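Local coordinates for protein putative NADP oxidoreductase BF3122 (Bacteroides fragilis, PDB 3D1L) that is of unconfirmed function but probably acts as an NADP-dependent oxidoreductase, binding the dinucleotide through its Rossmann-type N-terminal domain, at residues V37-R42 / E49-V54; A63-N66 / L71-V74; L76-F81 / G103-N108. All coordinates share one frame; numbering follows the deposited sequence. Where two conformers were deposited one is given.

Contact 1. Residues V37-R42 / E49-V54; sequences VQVYSR and ELAQKV
Val39 on strand 35-40 meets Leu50 and Ala51 of helix 44-53 and Val54 just after them, in a wholly apolar contact with no hydrogen bond across it. The CA atoms of Val39 and Ala51 lie 6.0 Å apart. From CB, which points toward the helix, the valine splits into two branches. CG1, anti to the backbone N (chi1 169°), reaches one methyl of the leucine, Val39 CG1 lying 4.1 Å from Leu50 CD2. CG2 is the busier branch: Val39 CG2 lies 4.1 Å from the branch carbon Leu50 CG, 4.2 Å from Ala51 CA and 4.5 Å from Val54 CG2. The Val39 and Leu50 side chains cross at about a right angle. Leu50 continues onto Leu15 of strand 12-16 and onto Thr23 and Ala26 of helix 20-31, while Val54 rests on Tyr30, which joins the patch to the neighbouring helix. Buried strand-to-helix packing of this kind belongs to the beta-alpha-beta unit formed by strand 35-40, helix 44-53 and strand 57-59, part of a Rossmann-type nucleotide-binding fold.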
loop_
_atom_site.group_PDB
_atom_site.type_symbol
_atom_site.label_atom_id
_atom_site.label_comp_id
_atom_site.label_asym_id
_atom_site.label_seq_id
_atom_site.Cartn_x
_atom_site.Cartn_y
_atom_site.Cartn_z
ATOM N N VAL B 37 -13.323 -0.667 -32.479
ATOM C CA VAL B 37 -14.503 -1.079 -33.230
ATOM C C VAL B 37 -15.316 -2.133 -32.492
ATOM O O VAL B 37 -16.558 -2.104 -32.548
ATOM C CB VAL B 37 -14.195 -1.472 -34.708
ATOM C CG1 VAL B 37 -13.464 -0.325 -35.411
ATOM C CG2 VAL B 37 -13.375 -2.726 -34.780
ATOM N N GLN B 38 -14.626 -3.047 -31.796
ATOM C CA GLN B 38 -15.298 -4.032 -30.969
ATOM C C GLN B 38 -14.375 -4.711 -29.990
ATOM O O GLN B 38 -13.147 -4.672 -30.102
ATOM C CB GLN B 38 -16.039 -5.096 -31.792
ATOM C CG GLN B 38 -15.138 -6.089 -32.405
ATOM C CD GLN B 38 -15.777 -7.408 -32.736
ATOM O OE1 GLN B 38 -15.061 -8.347 -32.997
ATOM N NE2 GLN B 38 -17.100 -7.491 -32.761
ATOM N N VAL B 39 -15.008 -5.341 -29.014
ATOM C CA VAL B 39 -14.337 -5.994 -27.919
ATOM C C VAL B 39 -14.809 -7.435 -27.950
ATOM O O VAL B 39 -16.005 -7.694 -28.079
ATOM C CB VAL B 39 -14.789 -5.331 -26.571
ATOM C CG1 VAL B 39 -14.334 -6.139 -25.334
ATOM C CG2 VAL B 39 -14.315 -3.871 -26.498
ATOM N N TYR B 40 -13.862 -8.365 -27.812
ATOM C CA TYR B 40 -14.166 -9.765 -27.594
ATOM C C TYR B 40 -13.825 -10.140 -26.146
ATOM O O TYR B 40 -12.791 -9.718 -25.605
ATOM C CB TYR B 40 -13.377 -10.666 -28.560
ATOM C CG TYR B 40 -13.323 -12.078 -28.053
ATOM C CD1 TYR B 40 -14.330 -12.995 -28.383
ATOM C CD2 TYR B 40 -12.304 -12.485 -27.178
ATOM C CE1 TYR B 40 -14.305 -14.279 -27.894
ATOM C CE2 TYR B 40 -12.280 -13.770 -26.659
ATOM C CZ TYR B 40 -13.286 -14.657 -27.023
ATOM O OH TYR B 40 -13.260 -15.934 -26.536
ATOM N N SER B 41 -14.683 -10.942 -25.517
ATOM C CA SER B 41 -14.344 -11.552 -24.233
ATOM C C SER B 41 -15.018 -12.884 -24.166
ATOM O O SER B 41 -16.014 -13.093 -24.856
ATOM C CB SER B 41 -14.826 -10.676 -23.077
ATOM O OG SER B 41 -14.443 -11.211 -21.829
ATOM N N ARG B 42 -14.486 -13.782 -23.336
ATOM C CA ARG B 42 -15.117 -15.084 -23.159
ATOM C C ARG B 42 -16.489 -14.977 -22.467
ATOM O O ARG B 42 -17.394 -15.760 -22.767
ATOM C CB ARG B 42 -14.147 -16.080 -22.487
ATOM C CG ARG B 42 -13.194 -16.708 -23.515
ATOM C CD ARG B 42 -11.801 -17.142 -22.992
ATOM N NE ARG B 42 -11.006 -16.056 -22.413
ATOM C CZ ARG B 42 -10.658 -15.986 -21.128
ATOM N NH1 ARG B 42 -11.013 -16.943 -20.268
ATOM N NH2 ARG B 42 -9.940 -14.955 -20.696
ATOM N N GLU B 49 -19.544 -4.742 -20.617
ATOM C CA GLU B 49 -19.078 -3.683 -19.721
ATOM C C GLU B 49 -18.042 -2.843 -20.414
ATOM O O GLU B 49 -18.152 -1.617 -20.455
ATOM C CB GLU B 49 -18.505 -4.257 -18.415
ATOM C CG GLU B 49 -19.563 -4.566 -17.389
ATOM C CD GLU B 49 -18.997 -5.200 -16.108
ATOM O OE1 GLU B 49 -19.842 -5.556 -15.237
ATOM O OE2 GLU B 49 -17.742 -5.330 -15.959
ATOM N N LEU B 50 -17.043 -3.495 -20.986
ATOM C CA LEU B 50 -15.998 -2.726 -21.662
ATOM C C LEU B 50 -16.488 -2.015 -22.936
ATOM O O LEU B 50 -16.125 -0.877 -23.185
ATOM C CB LEU B 50 -14.733 -3.569 -21.941
ATOM C CG LEU B 50 -13.601 -2.776 -22.632
ATOM C CD1 LEU B 50 -13.287 -1.423 -21.904
ATOM C CD2 LEU B 50 -12.358 -3.645 -22.748
ATOM N N ALA B 51 -17.294 -2.689 -23.746
ATOM C CA ALA B 51 -17.767 -2.096 -25.010
ATOM C C ALA B 51 -18.583 -0.834 -24.810
ATOM O O ALA B 51 -18.512 0.110 -25.606
ATOM C CB ALA B 51 -18.558 -3.118 -25.809
ATOM N N GLN B 52 -19.376 -0.809 -23.751
ATOM C CA GLN B 52 -20.180 0.376 -23.440
ATOM C C GLN B 52 -19.330 1.564 -23.060
ATOM O O GLN B 52 -19.737 2.711 -23.277
ATOM C CB GLN B 52 -21.049 0.113 -22.244
ATOM C CG GLN B 52 -22.252 -0.671 -22.511
ATOM C CD GLN B 52 -23.024 -0.850 -21.232
ATOM O OE1 GLN B 52 -23.400 -1.967 -20.879
ATOM N NE2 GLN B 52 -23.227 0.260 -20.498
ATOM N N LYS B 53 -18.177 1.298 -22.439
ATOM C CA LYS B 53 -17.308 2.372 -21.985
ATOM C C LYS B 53 -16.627 3.082 -23.159
ATOM O O LYS B 53 -16.293 4.260 -23.066
ATOM C CB LYS B 53 -16.268 1.844 -20.991
ATOM C CG LYS B 53 -16.860 1.459 -19.625
ATOM C CD LYS B 53 -15.911 0.545 -18.850
ATOM C CE LYS B 53 -16.518 0.045 -17.529
ATOM N NZ LYS B 53 -15.516 -0.858 -16.846
ATOM N N VAL B 54 -16.438 2.370 -24.264
ATOM C CA VAL B 54 -15.593 2.860 -25.345
ATOM C C VAL B 54 -16.370 2.863 -26.638
ATOM O O VAL B 54 -15.779 2.879 -27.742
ATOM C CB VAL B 54 -14.302 2.015 -25.516
ATOM C CG1 VAL B 54 -13.414 2.111 -24.251
ATOM C CG2 VAL B 54 -14.642 0.557 -25.836
#

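Contact 2. Residues A63-N66 / L71-V74; sequences AEVN and LYIV
A tyrosine hydroxyl bound to a main-chain carbonyl, with one apolar touch beside it, fastens the connection between strands 57-59 and 71-74 to the parallel part of the mixed sheet in the Rossmann-type domain. The donor is Tyr72, in the second of these strands; the acceptor is the backbone O of Asn66, in the loop leading to it. The ring spans the gap between backbones whose nearest CA atoms, of Asn66 and Tyr72, are 9.8 Å apart. With CG anti to the carbonyl carbon (chi1 -68°), the ring carries its hydroxyl across to the loop. Val65 comes obliquely to that ring and slides past it in the opposite direction, its CG1 4.1 Å from Tyr72 CE1. The loop has further ties: Asn66 N is hydrogen-bonded to Gln38 OE1 of strand 35-40, and Asn66 OD1 to the backbone N of Tyr68. Tyr72 OH also accepts a weak hydrogen bond from Ala69 N. The stronger of its bonds, Tyr72 OH to Asn66 O, is 2.6 Å long; the carbonyl oxygen lies at the ring edge and in its plane, and the hydroxyl meets it on a lone pair, in the carbonyl plane, at a C=O...O angle of 132°.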
loop_
_atom_site.group_PDB
_atom_site.type_symbol
_atom_site.label_atom_id
_atom_site.label_comp_id
_atom_site.label_asym_id
_atom_site.label_seq_id
_atom_site.Cartn_x
_atom_site.Cartn_y
_atom_site.Cartn_z
ATOM N N ALA B 63 -15.618 -16.218 -33.999
ATOM C CA ALA B 63 -16.069 -16.289 -35.380
ATOM C C ALA B 63 -16.782 -14.999 -35.792
ATOM O O ALA B 63 -16.891 -14.696 -36.974
ATOM C CB ALA B 63 -16.965 -17.509 -35.572
ATOM N N GLU B 64 -17.274 -14.255 -34.803
ATOM C CA GLU B 64 -17.952 -12.977 -35.043
ATOM C C GLU B 64 -17.001 -11.773 -34.989
ATOM O O GLU B 64 -17.433 -10.631 -35.166
ATOM C CB GLU B 64 -19.075 -12.768 -34.023
ATOM C CG GLU B 64 -20.423 -13.370 -34.381
ATOM C CD GLU B 64 -21.468 -13.168 -33.279
ATOM O OE1 GLU B 64 -21.194 -12.429 -32.306
ATOM O OE2 GLU B 64 -22.577 -13.756 -33.393
ATOM N N VAL B 65 -15.717 -12.031 -34.750
ATOM C CA VAL B 65 -14.716 -10.956 -34.579
ATOM C C VAL B 65 -14.493 -10.182 -35.880
ATOM O O VAL B 65 -14.280 -10.792 -36.932
ATOM C CB VAL B 65 -13.368 -11.489 -34.046
ATOM C CG1 VAL B 65 -12.209 -10.503 -34.320
ATOM C CG2 VAL B 65 -13.459 -11.744 -32.531
ATOM N N ASN B 66 -14.556 -8.852 -35.784
ATOM C CA ASN B 66 -14.401 -7.951 -36.920
ATOM C C ASN B 66 -13.040 -8.168 -37.572
ATOM O O ASN B 66 -12.011 -7.982 -36.930
ATOM C CB ASN B 66 -14.594 -6.506 -36.464
ATOM C CG ASN B 66 -14.420 -5.500 -37.583
ATOM O OD1 ASN B 66 -13.448 -5.549 -38.340
ATOM N ND2 ASN B 66 -15.363 -4.561 -37.683
ATOM N N LEU B 71 -5.347 -3.147 -36.054
ATOM C CA LEU B 71 -4.652 -3.562 -34.856
ATOM C C LEU B 71 -5.554 -4.406 -33.968
ATOM O O LEU B 71 -6.670 -4.000 -33.634
ATOM C CB LEU B 71 -4.117 -2.339 -34.086
ATOM C CG LEU B 71 -3.344 -2.639 -32.793
ATOM C CD1 LEU B 71 -2.034 -3.352 -33.126
ATOM C CD2 LEU B 71 -3.055 -1.356 -31.996
ATOM N N TYR B 72 -5.039 -5.577 -33.601
ATOM C CA TYR B 72 -5.692 -6.499 -32.714
ATOM C C TYR B 72 -4.864 -6.628 -31.436
ATOM O O TYR B 72 -3.724 -7.118 -31.465
ATOM C CB TYR B 72 -5.847 -7.847 -33.408
ATOM C CG TYR B 72 -6.824 -7.780 -34.570
ATOM C CD1 TYR B 72 -8.170 -8.094 -34.373
ATOM C CD2 TYR B 72 -6.411 -7.389 -35.855
ATOM C CE1 TYR B 72 -9.088 -8.028 -35.413
ATOM C CE2 TYR B 72 -7.330 -7.337 -36.914
ATOM C CZ TYR B 72 -8.661 -7.651 -36.668
ATOM O OH TYR B 72 -9.590 -7.604 -37.647
ATOM N N ILE B 73 -5.435 -6.160 -30.327
ATOM C CA ILE B 73 -4.752 -6.185 -29.030
ATOM C C ILE B 73 -5.255 -7.362 -28.221
ATOM O O ILE B 73 -6.428 -7.409 -27.838
ATOM C CB ILE B 73 -4.938 -4.887 -28.230
ATOM C CG1 ILE B 73 -4.482 -3.666 -29.060
ATOM C CG2 ILE B 73 -4.161 -5.010 -26.861
ATOM C CD1 ILE B 73 -4.782 -2.328 -28.429
ATOM N N VAL B 74 -4.369 -8.327 -28.007
ATOM C CA VAL B 74 -4.742 -9.590 -27.411
ATOM C C VAL B 74 -4.256 -9.621 -25.967
ATOM O O VAL B 74 -3.062 -9.507 -25.688
ATOM C CB VAL B 74 -4.218 -10.782 -28.257
ATOM C CG1 VAL B 74 -4.679 -12.103 -27.696
ATOM C CG2 VAL B 74 -4.637 -10.613 -29.753
#

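Contact 3. Residues L76-F81 / G103-N108; sequences LKDSAF and GSIPMN
The first turn of helix 78-89 and the irregular chain 103-108 approach each other without any backbone pairing: their nearest CA atoms, of Asp78 and Ile105, are 8.5 Å apart, and no hydrogen bond passes between them. Residues 103-106 run extended or in turns before a short 3-10 segment begins at Met107. Side chains therefore bridge the distance, chiefly that of Ile105, which points toward the helix and reaches between Asp78 and Phe81. Ile105 extends through CG1 (chi2 176°), so that CG1 passes the carboxylate while the terminal methyl goes on to the aromatic ring. Ile105 CG1 is 4.3 Å from Asp78 OD1, a plain packing contact, and Ile105 CD1 is 4.2 Å from Phe81 CE2, approaching the ring obliquely. Phe81 also makes an edge-to-face stack with Trp110. On the loop side, Ile105 O accepts a hydrogen bond from Arg171 NH2, and Ser104 OG is hydrogen-bonded to His241 NE2 of the second subunit and to ND1 of His175, which lines the pocket of a bound 2-mercapto-propion aldehyde. Asp78 packs on Asn236 of the second subunit, and its OD2 lies close to OD2 of Asp234 there, which may raise the pKa of one of the two. The contact thus joins the start of helix 78-89 to the connection between strands 97-100 and 117-122, beside the long helix 168-198 and close to the dimer partner.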
loop_
_atom_site.group_PDB
_atom_site.type_symbol
_atom_site.label_atom_id
_atom_site.label_comp_id
_atom_site.label_asym_id
_atom_site.label_seq_id
_atom_site.Cartn_x
_atom_site.Cartn_y
_atom_site.Cartn_z
ATOM N N LEU B 76 -4.997 -12.184 -23.274
ATOM C CA LEU B 76 -5.599 -13.431 -22.856
ATOM C C LEU B 76 -4.573 -14.278 -22.100
ATOM O O LEU B 76 -3.367 -14.136 -22.315
ATOM C CB LEU B 76 -6.163 -14.191 -24.070
ATOM C CG LEU B 76 -7.454 -13.721 -24.768
ATOM C CD1 LEU B 76 -7.840 -14.646 -25.938
ATOM C CD2 LEU B 76 -8.634 -13.588 -23.801
ATOM N N LYS B 77 -5.057 -15.145 -21.206
ATOM C CA LYS B 77 -4.210 -16.110 -20.521
ATOM C C LYS B 77 -3.569 -17.046 -21.553
ATOM O O LYS B 77 -3.910 -16.997 -22.745
ATOM C CB LYS B 77 -5.030 -16.898 -19.499
ATOM N N ASP B 78 -2.626 -17.874 -21.105
ATOM C CA ASP B 78 -1.999 -18.872 -21.980
ATOM C C ASP B 78 -3.032 -19.914 -22.469
ATOM O O ASP B 78 -3.172 -20.144 -23.678
ATOM C CB ASP B 78 -0.813 -19.567 -21.282
ATOM C CG ASP B 78 0.247 -18.585 -20.765
ATOM O OD1 ASP B 78 1.433 -18.758 -21.122
ATOM O OD2 ASP B 78 -0.094 -17.655 -19.996
ATOM N N SER B 79 -3.771 -20.515 -21.532
ATOM C CA SER B 79 -4.771 -21.558 -21.841
ATOM C C SER B 79 -5.818 -21.178 -22.904
ATOM O O SER B 79 -6.419 -22.053 -23.549
ATOM C CB SER B 79 -5.456 -22.027 -20.553
ATOM N N ALA B 80 -6.037 -19.878 -23.085
ATOM C CA ALA B 80 -6.933 -19.394 -24.133
ATOM C C ALA B 80 -6.184 -19.049 -25.447
ATOM O O ALA B 80 -6.774 -19.075 -26.529
ATOM C CB ALA B 80 -7.745 -18.203 -23.625
ATOM N N PHE B 81 -4.886 -18.761 -25.342
ATOM C CA PHE B 81 -4.055 -18.438 -26.502
ATOM C C PHE B 81 -4.109 -19.521 -27.577
ATOM O O PHE B 81 -4.717 -19.294 -28.599
ATOM C CB PHE B 81 -2.601 -18.143 -26.098
ATOM C CG PHE B 81 -2.095 -16.805 -26.588
ATOM C CD1 PHE B 81 -1.693 -16.635 -27.912
ATOM C CD2 PHE B 81 -2.035 -15.705 -25.714
ATOM C CE1 PHE B 81 -1.244 -15.386 -28.367
ATOM C CE2 PHE B 81 -1.582 -14.447 -26.152
ATOM C CZ PHE B 81 -1.188 -14.288 -27.484
ATOM N N GLY B 103 3.690 -9.537 -20.159
ATOM C CA GLY B 103 5.086 -9.334 -19.779
ATOM C C GLY B 103 5.973 -10.555 -19.999
ATOM O O GLY B 103 7.160 -10.426 -20.327
ATOM N N SER B 104 5.414 -11.746 -19.814
ATOM C CA SER B 104 6.256 -12.927 -19.741
ATOM C C SER B 104 5.919 -13.926 -20.848
ATOM O O SER B 104 6.212 -15.104 -20.725
ATOM C CB SER B 104 6.185 -13.562 -18.350
ATOM O OG SER B 104 6.913 -12.808 -17.381
ATOM N N ILE B 105 5.298 -13.451 -21.921
ATOM C CA ILE B 105 5.094 -14.270 -23.114
ATOM C C ILE B 105 5.997 -13.722 -24.214
ATOM O O ILE B 105 5.959 -12.527 -24.499
ATOM C CB ILE B 105 3.629 -14.251 -23.587
ATOM C CG1 ILE B 105 2.705 -14.917 -22.570
ATOM C CG2 ILE B 105 3.464 -14.950 -24.935
ATOM C CD1 ILE B 105 1.208 -14.804 -23.004
ATOM N N PRO B 106 6.806 -14.589 -24.848
ATOM C CA PRO B 106 7.703 -14.097 -25.901
ATOM C C PRO B 106 6.923 -13.597 -27.103
ATOM O O PRO B 106 5.806 -14.068 -27.350
ATOM C CB PRO B 106 8.526 -15.331 -26.279
ATOM C CG PRO B 106 7.780 -16.483 -25.776
ATOM C CD PRO B 106 6.925 -16.047 -24.641
HETATM N N MSE B 107 7.491 -12.648 -27.847
HETATM C CA MSE B 107 6.863 -12.184 -29.089
HETATM C C MSE B 107 6.697 -13.304 -30.108
HETATM O O MSE B 107 5.767 -13.268 -30.913
HETATM C CB MSE B 107 7.677 -11.066 -29.725
HETATM C CG MSE B 107 7.033 -10.454 -30.946
HETATM SE SE MSE B 107 8.092 -9.012 -31.701
HETATM C CE MSE B 107 9.573 -10.012 -32.427
ATOM N N ASN B 108 7.583 -14.299 -30.052
ATOM C CA ASN B 108 7.638 -15.367 -31.069
ATOM C C ASN B 108 6.407 -16.268 -31.128
ATOM O O ASN B 108 6.274 -17.049 -32.060
ATOM C CB ASN B 108 8.931 -16.212 -30.962
ATOM C CG ASN B 108 9.019 -17.019 -29.653
ATOM O OD1 ASN B 108 8.006 -17.323 -29.017
ATOM N ND2 ASN B 108 10.239 -17.364 -29.254
#

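Along the chain the three contacts follow in series, none enclosing or crossing another. Contact 1 closes the strand-to-helix connection after strand 35-40, including the start of helix 44-53. Contact 2 then closes the few residues between 63-66 and strand 71-74, and contact 3 spans the longest interval, taking in most of helix 78-89 and strand 97-100. Contacts 1 and 2 meet directly, Val37 CG2 lying 4.0 Å from Asn66 ND2, and both reach the same sheet. Contact 3 meets contact 2 where Phe81 CZ is 4.1 Å from Val74 CG1. Contact 1 ties the sheet to helix 44-53, contact 2 ties it to the loop before strand 71-74, and contact 3 ties helix 78-89 to the loop after strand 97-100.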